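Local atomic coordinates of period circadian protein homolog 2 (Mus musculus, PDB entry 3GDI), a protein that works in the mammalian circadian clock as a nuclear regulator of transcription, carrying tandem PAS domains through which it probably pairs with itself and other clock proteins. Residues L65-V70 and I118-F123; Q178-R183 and Q193-T198; R183-P186 and Y190-Q193; P231-T236 and Y241-T246. All coordinates share one frame; numbering follows the deposited sequence.

Contact 1: L65-V70 and I118-F123; sequences LAPHDV and IRYQPF
L65 meets the ring of Y120 with its backbone: its carbonyl carbon C lies 3.9 Å from Y120 CE1, while its CB is directed away from 118-123 and the side chain packs on V108. A66 carries most of the contact. Its CB stands over one face of the Y120 ring, 4.3 Å from the ring centroid and 16° off the normal, a CH-pi contact displaced toward the rim. The backbone of A66 comes closer still, with A66 N 3.6 Å from Y120 CE1. P67 follows at the hydroxyl end, where its CD approaches Y120 OH at 3.6 Å and the two side chains cross at about a right angle. Y120 reaches this far because CG is anti to its carbonyl carbon (chi1 -69°), which points the ring at the loop. Beyond P67 the chain turns back on itself, D69 N bonding to A66 O at 2.9 Å. No hydrogen bond joins the two segments. The contact lies in the PAS-A domain, between the loop leading into helix 70-76 and the start of strand 121-131. Edge strand 104-108 lies alongside both: the R107 backbone hydrogen-bonds to that of A66, and its side chain makes a salt bridge with D69 and touches Y120.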
loop_
_atom_site.group_PDB
_atom_site.type_symbol
_atom_site.label_atom_id
_atom_site.label_comp_id
_atom_site.label_asym_id
_atom_site.label_seq_id
_atom_site.Cartn_x
_atom_site.Cartn_y
_atom_site.Cartn_z
ATOM N N LEU A 65 8.153 8.771 -18.831
ATOM C CA LEU A 65 7.467 8.971 -17.556
ATOM C C LEU A 65 8.380 9.672 -16.553
ATOM O O LEU A 65 9.605 9.628 -16.674
ATOM C CB LEU A 65 7.067 7.620 -16.954
ATOM C CG LEU A 65 5.761 6.893 -17.266
ATOM C CD1 LEU A 65 5.147 7.409 -18.544
ATOM C CD2 LEU A 65 6.048 5.398 -17.333
ATOM N N ALA A 66 7.785 10.323 -15.564
ATOM C CA ALA A 66 8.583 10.959 -14.535
ATOM C C ALA A 66 9.355 9.777 -13.943
ATOM O O ALA A 66 8.803 8.685 -13.783
ATOM C CB ALA A 66 7.681 11.584 -13.490
ATOM N N PRO A 67 10.644 9.967 -13.631
ATOM C CA PRO A 67 11.435 8.866 -13.066
ATOM C C PRO A 67 10.838 8.220 -11.813
ATOM O O PRO A 67 11.033 7.030 -11.575
ATOM C CB PRO A 67 12.794 9.516 -12.809
ATOM C CG PRO A 67 12.882 10.532 -13.929
ATOM C CD PRO A 67 11.494 11.144 -13.887
ATOM N N HIS A 68 10.110 8.998 -11.017
ATOM C CA HIS A 68 9.487 8.472 -9.806
ATOM C C HIS A 68 8.258 7.625 -10.104
ATOM O O HIS A 68 7.876 6.778 -9.301
ATOM C CB HIS A 68 9.057 9.604 -8.870
ATOM C CG HIS A 68 10.148 10.118 -7.982
ATOM N ND1 HIS A 68 11.163 10.935 -8.437
ATOM C CD2 HIS A 68 10.380 9.931 -6.662
ATOM C CE1 HIS A 68 11.971 11.228 -7.434
ATOM N NE2 HIS A 68 11.518 10.632 -6.346
ATOM N N ASP A 69 7.630 7.855 -11.254
ATOM C CA ASP A 69 6.424 7.124 -11.610
ATOM C C ASP A 69 6.665 5.804 -12.324
ATOM O O ASP A 69 5.738 5.014 -12.508
ATOM C CB ASP A 69 5.506 8.015 -12.445
ATOM C CG ASP A 69 5.126 9.296 -11.721
ATOM O OD1 ASP A 69 4.852 9.221 -10.502
ATOM O OD2 ASP A 69 5.090 10.373 -12.364
ATOM N N VAL A 70 7.908 5.551 -12.713
ATOM C CA VAL A 70 8.255 4.311 -13.403
ATOM C C VAL A 70 7.929 3.067 -12.578
ATOM O O VAL A 70 7.287 2.140 -13.080
ATOM C CB VAL A 70 9.748 4.289 -13.767
ATOM C CG1 VAL A 70 10.173 2.883 -14.125
ATOM C CG2 VAL A 70 10.009 5.237 -14.924
ATOM N N ILE A 118 12.541 19.787 -18.130
ATOM C CA ILE A 118 11.475 18.962 -18.687
ATOM C C ILE A 118 10.081 19.359 -18.211
ATOM O O ILE A 118 9.903 19.805 -17.081
ATOM C CB ILE A 118 11.707 17.473 -18.338
ATOM C CG1 ILE A 118 12.343 17.354 -16.945
ATOM C CG2 ILE A 118 12.614 16.826 -19.376
ATOM C CD1 ILE A 118 11.531 17.961 -15.806
ATOM N N ARG A 119 9.090 19.190 -19.079
ATOM C CA ARG A 119 7.718 19.520 -18.729
ATOM C C ARG A 119 6.808 18.295 -18.758
ATOM O O ARG A 119 6.610 17.667 -19.798
ATOM C CB ARG A 119 7.177 20.608 -19.659
ATOM C CG ARG A 119 7.812 21.968 -19.412
ATOM C CD ARG A 119 6.941 23.111 -19.921
ATOM N NE ARG A 119 7.421 24.401 -19.431
ATOM C CZ ARG A 119 6.837 25.570 -19.682
ATOM N NH1 ARG A 119 5.738 25.624 -20.425
ATOM N NH2 ARG A 119 7.352 26.688 -19.183
ATOM N N TYR A 120 6.255 17.967 -17.597
ATOM C CA TYR A 120 5.372 16.817 -17.447
ATOM C C TYR A 120 3.898 17.205 -17.386
ATOM O O TYR A 120 3.552 18.347 -17.101
ATOM C CB TYR A 120 5.742 16.057 -16.174
ATOM C CG TYR A 120 7.068 15.349 -16.250
ATOM C CD1 TYR A 120 7.197 14.153 -16.946
ATOM C CD2 TYR A 120 8.200 15.880 -15.638
ATOM C CE1 TYR A 120 8.414 13.505 -17.035
ATOM C CE2 TYR A 120 9.431 15.235 -15.723
ATOM C CZ TYR A 120 9.528 14.050 -16.425
ATOM O OH TYR A 120 10.742 13.416 -16.542
ATOM N N GLN A 121 3.033 16.240 -17.659
ATOM C CA GLN A 121 1.601 16.455 -17.607
ATOM C C GLN A 121 0.979 15.201 -17.014
ATOM O O GLN A 121 1.195 14.100 -17.521
ATOM C CB GLN A 121 1.037 16.676 -19.002
ATOM C CG GLN A 121 1.578 17.887 -19.723
ATOM C CD GLN A 121 1.048 17.971 -21.134
ATOM O OE1 GLN A 121 -0.157 18.141 -21.348
ATOM N NE2 GLN A 121 1.942 17.837 -22.113
ATOM N N PRO A 122 0.200 15.349 -15.932
ATOM C CA PRO A 122 -0.446 14.207 -15.284
ATOM C C PRO A 122 -1.421 13.488 -16.213
ATOM O O PRO A 122 -2.137 14.121 -16.979
ATOM C CB PRO A 122 -1.137 14.845 -14.082
ATOM C CG PRO A 122 -1.477 16.209 -14.584
ATOM C CD PRO A 122 -0.217 16.614 -15.300
ATOM N N PHE A 123 -1.432 12.161 -16.145
ATOM C CA PHE A 123 -2.315 11.350 -16.981
ATOM C C PHE A 123 -2.946 10.232 -16.167
ATOM O O PHE A 123 -2.287 9.594 -15.348
ATOM C CB PHE A 123 -1.532 10.730 -18.144
ATOM C CG PHE A 123 -1.445 11.608 -19.350
ATOM C CD1 PHE A 123 -2.425 11.548 -20.337
ATOM C CD2 PHE A 123 -0.406 12.519 -19.489
ATOM C CE1 PHE A 123 -2.376 12.386 -21.445
ATOM C CE2 PHE A 123 -0.342 13.362 -20.592
ATOM C CZ PHE A 123 -1.329 13.298 -21.574
#

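Contact 2: Q178-R183 and Q193-T198; sequences QAVDER and QDLIET
V180 lays its CG2 methyl against L195 CB at 4.0 Å, the two side chains crossing at a slant, and this is the apolar link of the contact. It belongs to the second PAS domain, where edge strand 177-180 of the five-stranded antiparallel sheet is followed by short helices that fold back beside it. V180 presents CG2 to the helix because that methyl is anti to the carbonyl carbon, with CG1 anti to the backbone N (chi1 -174°). One step on from L195, I196 lies alongside the strand backbone: its CG1 and CG2 both face Q178 O from one side, CG1 at 4.1 Å. A179 adds a looser approach, its CA 4.4 Å from I196 CG1. Q178 and A179 form a classic beta bulge, both facing T170 of the neighbouring strand, and Q178, whose CB is directed away from 193-198, packs on Q178 of the second subunit. No hydrogen bond passes between 178-183 and 193-198 themselves; backbone bonds from E197 and T198 to F177, one residue earlier on the strand, hold the turn against it. At the strand's exit, R183 NE makes a salt bridge with D181 OD2 at 2.9 Å, met nearly along the carboxylate C-O axis, while D181 OD1 takes the backbone N of T168. A type II turn from L195 to T198 leads out of the short, weakly bonded helix. There L195 O accepts two bonds on the same face of its plane, from T198 N at 3.2 Å and from T198 OG1 at 2.9 Å.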
loop_
_atom_site.group_PDB
_atom_site.type_symbol
_atom_site.label_atom_id
_atom_site.label_comp_id
_atom_site.label_asym_id
_atom_site.label_seq_id
_atom_site.Cartn_x
_atom_site.Cartn_y
_atom_site.Cartn_z
ATOM N N GLN A 178 -2.469 5.904 3.595
ATOM C CA GLN A 178 -2.519 4.524 3.127
ATOM C C GLN A 178 -3.041 4.540 1.687
ATOM O O GLN A 178 -2.704 3.682 0.857
ATOM C CB GLN A 178 -3.446 3.675 4.016
ATOM C CG GLN A 178 -3.572 2.218 3.562
ATOM C CD GLN A 178 -4.687 2.023 2.533
ATOM O OE1 GLN A 178 -4.712 1.031 1.787
ATOM N NE2 GLN A 178 -5.626 2.956 2.506
ATOM N N ALA A 179 -3.880 5.532 1.413
ATOM C CA ALA A 179 -4.455 5.695 0.101
ATOM C C ALA A 179 -5.113 7.052 0.020
ATOM O O ALA A 179 -5.447 7.662 1.041
ATOM C CB ALA A 179 -5.478 4.613 -0.159
ATOM N N VAL A 180 -5.264 7.513 -1.213
ATOM C CA VAL A 180 -5.908 8.770 -1.526
ATOM C C VAL A 180 -6.779 8.371 -2.707
ATOM O O VAL A 180 -6.303 7.685 -3.619
ATOM C CB VAL A 180 -4.894 9.823 -1.976
ATOM C CG1 VAL A 180 -5.583 11.142 -2.141
ATOM C CG2 VAL A 180 -3.772 9.939 -0.956
ATOM N N ASP A 181 -8.048 8.766 -2.705
ATOM C CA ASP A 181 -8.899 8.360 -3.808
ATOM C C ASP A 181 -8.686 9.230 -5.036
ATOM O O ASP A 181 -8.203 10.361 -4.950
ATOM C CB ASP A 181 -10.368 8.323 -3.374
ATOM C CG ASP A 181 -11.028 9.665 -3.431
ATOM O OD1 ASP A 181 -10.452 10.628 -2.903
ATOM O OD2 ASP A 181 -12.136 9.750 -3.999
ATOM N N GLU A 182 -9.030 8.680 -6.190
ATOM C CA GLU A 182 -8.831 9.365 -7.457
ATOM C C GLU A 182 -9.351 10.784 -7.575
ATOM O O GLU A 182 -8.775 11.586 -8.307
ATOM C CB GLU A 182 -9.406 8.531 -8.598
ATOM C CG GLU A 182 -8.657 7.234 -8.843
ATOM C CD GLU A 182 -9.014 6.585 -10.170
ATOM O OE1 GLU A 182 -8.480 5.490 -10.455
ATOM O OE2 GLU A 182 -9.822 7.169 -10.927
ATOM N N ARG A 183 -10.432 11.101 -6.871
ATOM C CA ARG A 183 -11.006 12.437 -6.950
ATOM C C ARG A 183 -10.070 13.477 -6.360
ATOM O O ARG A 183 -10.222 14.675 -6.608
ATOM C CB ARG A 183 -12.357 12.479 -6.229
ATOM C CG ARG A 183 -13.390 11.506 -6.788
ATOM C CD ARG A 183 -14.714 11.558 -6.019
ATOM N NE ARG A 183 -14.570 11.165 -4.618
ATOM C CZ ARG A 183 -15.579 11.075 -3.753
ATOM N NH1 ARG A 183 -16.814 11.348 -4.142
ATOM N NH2 ARG A 183 -15.354 10.712 -2.497
ATOM N N GLN A 193 0.710 8.248 -5.493
ATOM C CA GLN A 193 2.016 7.801 -5.039
ATOM C C GLN A 193 2.876 8.845 -4.353
ATOM O O GLN A 193 3.861 8.489 -3.697
ATOM C CB GLN A 193 2.807 7.191 -6.202
ATOM C CG GLN A 193 3.038 8.110 -7.390
ATOM C CD GLN A 193 1.969 7.965 -8.482
ATOM O OE1 GLN A 193 2.222 8.264 -9.645
ATOM N NE2 GLN A 193 0.776 7.508 -8.106
ATOM N N ASP A 194 2.526 10.122 -4.502
ATOM C CA ASP A 194 3.303 11.178 -3.868
ATOM C C ASP A 194 2.987 11.284 -2.385
ATOM O O ASP A 194 3.829 11.701 -1.595
ATOM C CB ASP A 194 3.025 12.534 -4.506
ATOM C CG ASP A 194 3.308 12.555 -5.987
ATOM O OD1 ASP A 194 4.219 11.824 -6.433
ATOM O OD2 ASP A 194 2.624 13.323 -6.701
ATOM N N LEU A 195 1.767 10.896 -2.024
ATOM C CA LEU A 195 1.283 10.966 -0.647
ATOM C C LEU A 195 1.272 9.647 0.120
ATOM O O LEU A 195 1.309 9.653 1.344
ATOM C CB LEU A 195 -0.130 11.561 -0.635
ATOM C CG LEU A 195 -0.169 13.040 -1.007
ATOM C CD1 LEU A 195 -1.585 13.524 -1.290
ATOM C CD2 LEU A 195 0.448 13.803 0.148
ATOM N N ILE A 196 1.219 8.520 -0.581
ATOM C CA ILE A 196 1.192 7.240 0.113
ATOM C C ILE A 196 2.462 7.018 0.928
ATOM O O ILE A 196 3.563 7.151 0.407
ATOM C CB ILE A 196 1.009 6.065 -0.874
ATOM C CG1 ILE A 196 -0.380 6.123 -1.505
ATOM C CG2 ILE A 196 1.146 4.745 -0.145
ATOM C CD1 ILE A 196 -0.624 5.034 -2.540
ATOM N N GLU A 197 2.292 6.686 2.209
ATOM C CA GLU A 197 3.402 6.429 3.130
ATOM C C GLU A 197 4.102 7.673 3.674
ATOM O O GLU A 197 5.204 7.573 4.228
ATOM C CB GLU A 197 4.456 5.529 2.474
ATOM C CG GLU A 197 3.944 4.181 1.983
ATOM C CD GLU A 197 3.653 3.211 3.105
ATOM O OE1 GLU A 197 3.435 2.019 2.805
ATOM O OE2 GLU A 197 3.638 3.631 4.280
ATOM N N THR A 198 3.487 8.841 3.521
ATOM C CA THR A 198 4.087 10.063 4.042
ATOM C C THR A 198 3.232 10.581 5.198
ATOM O O THR A 198 2.045 10.266 5.287
ATOM C CB THR A 198 4.217 11.135 2.939
ATOM O OG1 THR A 198 2.937 11.711 2.662
ATOM C CG2 THR A 198 4.760 10.505 1.658
#

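Contact 3: R183-P186 and Y190-Q193; sequences RAVP and YLPQ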
loop_
_atom_site.group_PDB
_atom_site.type_symbol
_atom_site.label_atom_id
_atom_site.label_comp_id
_atom_site.label_asym_id
_atom_site.label_seq_id
_atom_site.Cartn_x
_atom_site.Cartn_y
_atom_site.Cartn_z
ATOM N N ARG A 183 -10.432 11.101 -6.871
ATOM C CA ARG A 183 -11.006 12.437 -6.950
ATOM C C ARG A 183 -10.070 13.477 -6.360
ATOM O O ARG A 183 -10.222 14.675 -6.608
ATOM C CB ARG A 183 -12.357 12.479 -6.229
ATOM C CG ARG A 183 -13.390 11.506 -6.788
ATOM C CD ARG A 183 -14.714 11.558 -6.019
ATOM N NE ARG A 183 -14.570 11.165 -4.618
ATOM C CZ ARG A 183 -15.579 11.075 -3.753
ATOM N NH1 ARG A 183 -16.814 11.348 -4.142
ATOM N NH2 ARG A 183 -15.354 10.712 -2.497
ATOM N N ALA A 184 -9.094 13.012 -5.590
ATOM C CA ALA A 184 -8.134 13.898 -4.942
ATOM C C ALA A 184 -7.074 14.464 -5.882
ATOM O O ALA A 184 -6.633 15.604 -5.704
ATOM C CB ALA A 184 -7.451 13.166 -3.788
ATOM N N VAL A 185 -6.655 13.683 -6.874
ATOM C CA VAL A 185 -5.624 14.162 -7.785
ATOM C C VAL A 185 -5.979 15.526 -8.377
ATOM O O VAL A 185 -5.191 16.465 -8.305
ATOM C CB VAL A 185 -5.354 13.152 -8.918
ATOM C CG1 VAL A 185 -4.292 13.702 -9.841
ATOM C CG2 VAL A 185 -4.886 11.817 -8.338
ATOM N N PRO A 186 -7.178 15.659 -8.959
ATOM C CA PRO A 186 -7.562 16.950 -9.538
ATOM C C PRO A 186 -7.741 18.071 -8.504
ATOM O O PRO A 186 -7.652 19.253 -8.838
ATOM C CB PRO A 186 -8.874 16.629 -10.262
ATOM C CG PRO A 186 -8.719 15.194 -10.613
ATOM C CD PRO A 186 -8.131 14.611 -9.358
ATOM N N TYR A 190 -1.321 16.402 -6.398
ATOM C CA TYR A 190 -0.443 15.258 -6.185
ATOM C C TYR A 190 -1.042 14.019 -6.814
ATOM O O TYR A 190 -2.256 13.923 -6.961
ATOM C CB TYR A 190 -0.273 14.940 -4.698
ATOM C CG TYR A 190 0.353 16.006 -3.846
ATOM C CD1 TYR A 190 -0.421 16.755 -2.958
ATOM C CD2 TYR A 190 1.727 16.225 -3.873
ATOM C CE1 TYR A 190 0.164 17.689 -2.109
ATOM C CE2 TYR A 190 2.326 17.160 -3.033
ATOM C CZ TYR A 190 1.543 17.885 -2.153
ATOM O OH TYR A 190 2.140 18.787 -1.298
ATOM N N LEU A 191 -0.186 13.072 -7.182
ATOM C CA LEU A 191 -0.654 11.793 -7.709
ATOM C C LEU A 191 -0.646 10.876 -6.471
ATOM O O LEU A 191 0.171 11.058 -5.560
ATOM C CB LEU A 191 0.284 11.282 -8.794
ATOM C CG LEU A 191 0.368 12.186 -10.035
ATOM C CD1 LEU A 191 1.122 11.442 -11.152
ATOM C CD2 LEU A 191 -1.040 12.567 -10.511
ATOM N N PRO A 192 -1.552 9.891 -6.411
ATOM C CA PRO A 192 -1.586 9.007 -5.238
ATOM C C PRO A 192 -0.244 8.606 -4.642
ATOM O O PRO A 192 -0.069 8.644 -3.429
ATOM C CB PRO A 192 -2.379 7.808 -5.736
ATOM C CG PRO A 192 -3.351 8.445 -6.705
ATOM C CD PRO A 192 -2.445 9.387 -7.471
ATOM N N GLN A 193 0.710 8.248 -5.493
ATOM C CA GLN A 193 2.016 7.801 -5.039
ATOM C C GLN A 193 2.876 8.845 -4.353
ATOM O O GLN A 193 3.861 8.489 -3.697
ATOM C CB GLN A 193 2.807 7.191 -6.202
ATOM C CG GLN A 193 3.038 8.110 -7.390
ATOM C CD GLN A 193 1.969 7.965 -8.482
ATOM O OE1 GLN A 193 2.222 8.264 -9.645
ATOM N NE2 GLN A 193 0.776 7.508 -8.106
#
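The tight part of this contact is V185, whose two methyls and CA all pack against segment 190-193. It sits in the second PAS domain, where helix 184-188 and helix 192-195 follow each other through a short connection, and 190-193 folds back beside the first helix. V185 CG1 meets L191 CD2 at 3.5 Å, the two side chains meeting at an oblique angle. On the other branch, V185 CG2 lies 3.6 Å from P192 CD, and here valine and proline ring cross at about a right angle. With CG1 anti to the backbone N (chi1 179°), the methyls are split between the two partners. L191 starts out pointing away from V185, but its CD2 branch comes back to make the touch. F105 of PAS-A strand 104-108 packs on V185, L191 and P192, so the contact lies where the two domains meet. The periphery is looser. R183 is exposed and leans on strand 166-171, P186 turns away from 190-193, and the ring of Y190 leads off toward R237. What Y190 does contribute is its backbone. Y190 O is approached by both valine methyls and accepts a CA-H...O contact from V185 CA at 3.5 Å, with an angle of 150° at the hydrogen.

Contact 4: P231-T236 and Y241-T246; sequences PIRFRT and YITLDT
The ring of Y241 carries the aliphatic part of R235 over one face, with R235 CG 4.2 Å above the plane toward the rim, and R235 CB comes to 3.4 Å from Y241 CE1. The guanidinium of R235 stands 77° from the ring plane, and its edge holds a water in plane. That water accepts from R235 NE at 3.2 Å and lies 2.6 Å from Y241 OH, bridging the two groups. The other nitrogens of R235 are engaged elsewhere, NH2 in a salt bridge with E286 and NH1 with V202 O, while H205 adds a ring contact to Y241. R235 and Y241 ride on an antiparallel beta hairpin at the edge of the PAS sheet, strand 227-235 being outermost. Four backbone bonds zip it at the hydrogen-bonded pairs I232-L244 and F234-I242; L244 N to I232 O is 2.8 Å and nearly straight at 171°. The sheet face bearing F234, I242 and L244 is buried, and L188 of helix 184-188 packs on F234 and I242. There L244 CD2 sits 3.5 Å from F234 CB. Near the turn, T236 CG2 reaches I242 CG2 at 3.7 Å, while T236 OG1 bonds to E240 O.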
loop_
_atom_site.group_PDB
_atom_site.type_symbol
_atom_site.label_atom_id
_atom_site.label_comp_id
_atom_site.label_asym_id
_atom_site.label_seq_id
_atom_site.Cartn_x
_atom_site.Cartn_y
_atom_site.Cartn_z
ATOM N N PRO A 231 -12.816 24.456 9.978
ATOM C CA PRO A 231 -12.103 24.151 8.739
ATOM C C PRO A 231 -10.701 23.634 9.037
ATOM O O PRO A 231 -10.153 23.869 10.112
ATOM C CB PRO A 231 -12.048 25.497 8.058
ATOM C CG PRO A 231 -11.672 26.378 9.230
ATOM C CD PRO A 231 -12.590 25.862 10.360
ATOM N N ILE A 232 -10.131 22.930 8.075
ATOM C CA ILE A 232 -8.784 22.414 8.190
ATOM C C ILE A 232 -8.145 22.837 6.875
ATOM O O ILE A 232 -8.793 22.785 5.832
ATOM C CB ILE A 232 -8.777 20.855 8.306
ATOM C CG1 ILE A 232 -8.980 20.423 9.762
ATOM C CG2 ILE A 232 -7.467 20.288 7.786
ATOM C CD1 ILE A 232 -7.772 20.658 10.638
ATOM N N ARG A 233 -6.897 23.281 6.918
ATOM C CA ARG A 233 -6.213 23.679 5.700
ATOM C C ARG A 233 -5.241 22.586 5.291
ATOM O O ARG A 233 -4.460 22.107 6.100
ATOM C CB ARG A 233 -5.510 25.013 5.909
ATOM C CG ARG A 233 -6.484 26.176 5.827
ATOM C CD ARG A 233 -5.847 27.479 6.213
ATOM N NE ARG A 233 -5.355 27.431 7.585
ATOM C CZ ARG A 233 -4.732 28.435 8.193
ATOM N NH1 ARG A 233 -4.522 29.578 7.548
ATOM N NH2 ARG A 233 -4.316 28.293 9.451
ATOM N N PHE A 234 -5.317 22.190 4.026
ATOM C CA PHE A 234 -4.491 21.123 3.467
ATOM C C PHE A 234 -3.622 21.689 2.334
ATOM O O PHE A 234 -4.136 22.371 1.437
ATOM C CB PHE A 234 -5.417 20.045 2.914
ATOM C CG PHE A 234 -4.746 18.734 2.651
ATOM C CD1 PHE A 234 -4.873 17.680 3.564
ATOM C CD2 PHE A 234 -4.006 18.534 1.489
ATOM C CE1 PHE A 234 -4.272 16.440 3.322
ATOM C CE2 PHE A 234 -3.401 17.302 1.240
ATOM C CZ PHE A 234 -3.535 16.251 2.157
ATOM N N ARG A 235 -2.321 21.407 2.361
ATOM C CA ARG A 235 -1.422 21.911 1.332
ATOM C C ARG A 235 -1.497 21.148 0.015
ATOM O O ARG A 235 -1.538 19.917 -0.008
ATOM C CB ARG A 235 0.018 21.902 1.836
ATOM C CG ARG A 235 1.020 22.476 0.838
ATOM C CD ARG A 235 2.297 22.935 1.536
ATOM N NE ARG A 235 2.828 21.902 2.417
ATOM C CZ ARG A 235 3.340 20.752 1.994
ATOM N NH1 ARG A 235 3.793 19.862 2.867
ATOM N NH2 ARG A 235 3.413 20.499 0.693
ATOM N N THR A 236 -1.510 21.882 -1.092
ATOM C CA THR A 236 -1.571 21.241 -2.392
ATOM C C THR A 236 -0.176 21.177 -3.008
ATOM O O THR A 236 0.801 21.651 -2.421
ATOM C CB THR A 236 -2.518 21.988 -3.356
ATOM O OG1 THR A 236 -1.897 23.198 -3.806
ATOM C CG2 THR A 236 -3.825 22.333 -2.654
ATOM N N TYR A 241 -2.638 26.357 -0.020
ATOM C CA TYR A 241 -3.572 25.635 0.836
ATOM C C TYR A 241 -5.023 25.768 0.390
ATOM O O TYR A 241 -5.428 26.817 -0.092
ATOM C CB TYR A 241 -3.484 26.169 2.258
ATOM C CG TYR A 241 -2.245 25.763 2.997
ATOM C CD1 TYR A 241 -2.137 24.494 3.565
ATOM C CD2 TYR A 241 -1.166 26.637 3.111
ATOM C CE1 TYR A 241 -0.979 24.104 4.227
ATOM C CE2 TYR A 241 -0.001 26.252 3.772
ATOM C CZ TYR A 241 0.082 24.987 4.325
ATOM O OH TYR A 241 1.227 24.609 4.986
ATOM N N ILE A 242 -5.795 24.698 0.547
ATOM C CA ILE A 242 -7.215 24.738 0.237
ATOM C C ILE A 242 -7.904 24.483 1.577
ATOM O O ILE A 242 -7.360 23.787 2.436
ATOM C CB ILE A 242 -7.641 23.654 -0.789
ATOM C CG1 ILE A 242 -7.229 22.260 -0.302
ATOM C CG2 ILE A 242 -7.052 23.979 -2.157
ATOM C CD1 ILE A 242 -7.739 21.119 -1.188
ATOM N N THR A 243 -9.077 25.072 1.773
ATOM C CA THR A 243 -9.797 24.906 3.025
ATOM C C THR A 243 -10.793 23.780 2.912
ATOM O O THR A 243 -11.660 23.783 2.041
ATOM C CB THR A 243 -10.517 26.203 3.414
ATOM O OG1 THR A 243 -9.535 27.213 3.664
ATOM C CG2 THR A 243 -11.371 26.011 4.652
ATOM N N LEU A 244 -10.667 22.820 3.816
ATOM C CA LEU A 244 -11.534 21.656 3.822
ATOM C C LEU A 244 -12.581 21.616 4.928
ATOM O O LEU A 244 -12.395 22.175 6.010
ATOM C CB LEU A 244 -10.675 20.395 3.928
ATOM C CG LEU A 244 -9.811 19.949 2.745
ATOM C CD1 LEU A 244 -9.175 21.131 2.068
ATOM C CD2 LEU A 244 -8.754 18.984 3.251
ATOM N N ASP A 245 -13.693 20.960 4.611
ATOM C CA ASP A 245 -14.790 20.706 5.537
ATOM C C ASP A 245 -14.662 19.187 5.577
ATOM O O ASP A 245 -14.846 18.512 4.561
ATOM C CB ASP A 245 -16.146 21.108 4.945
ATOM C CG ASP A 245 -16.389 22.606 5.006
ATOM O OD1 ASP A 245 -17.449 23.070 4.522
ATOM O OD2 ASP A 245 -15.523 23.325 5.541
ATOM N N THR A 246 -14.333 18.646 6.740
ATOM C CA THR A 246 -14.116 17.219 6.825
ATOM C C THR A 246 -15.021 16.426 7.725
ATOM O O THR A 246 -15.504 16.912 8.742
ATOM C CB THR A 246 -12.669 16.935 7.257
ATOM O OG1 THR A 246 -11.764 17.566 6.339
ATOM C CG2 THR A 246 -12.407 15.441 7.285
HETATM O O HOH W 1 2.692 22.547 5.586
#

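Overall arrangement
Contact 1 belongs to the PAS-A domain, contacts 2, 3 and 4 to the second PAS domain. Contact 2 lies at the surface and reaches the other subunit, whereas contacts 1, 3 and 4 are partly buried. Contacts 2 and 3, centres about 7 Å apart, share helix 192-195, and contact 3 packs against the PAS-A strand 104-108. Contact 1 approaches that junction from the other domain, P122 packing on L191. Contact 4 pairs the strands at one edge of the sheet whose other edge strand, 177-180, takes part in contact 2, and R235 comes close to Y190 of contact 3. Backbone hydrogen bonds join the strands of contact 4; contacts 1 to 3 rest on apolar and CH-mediated packing.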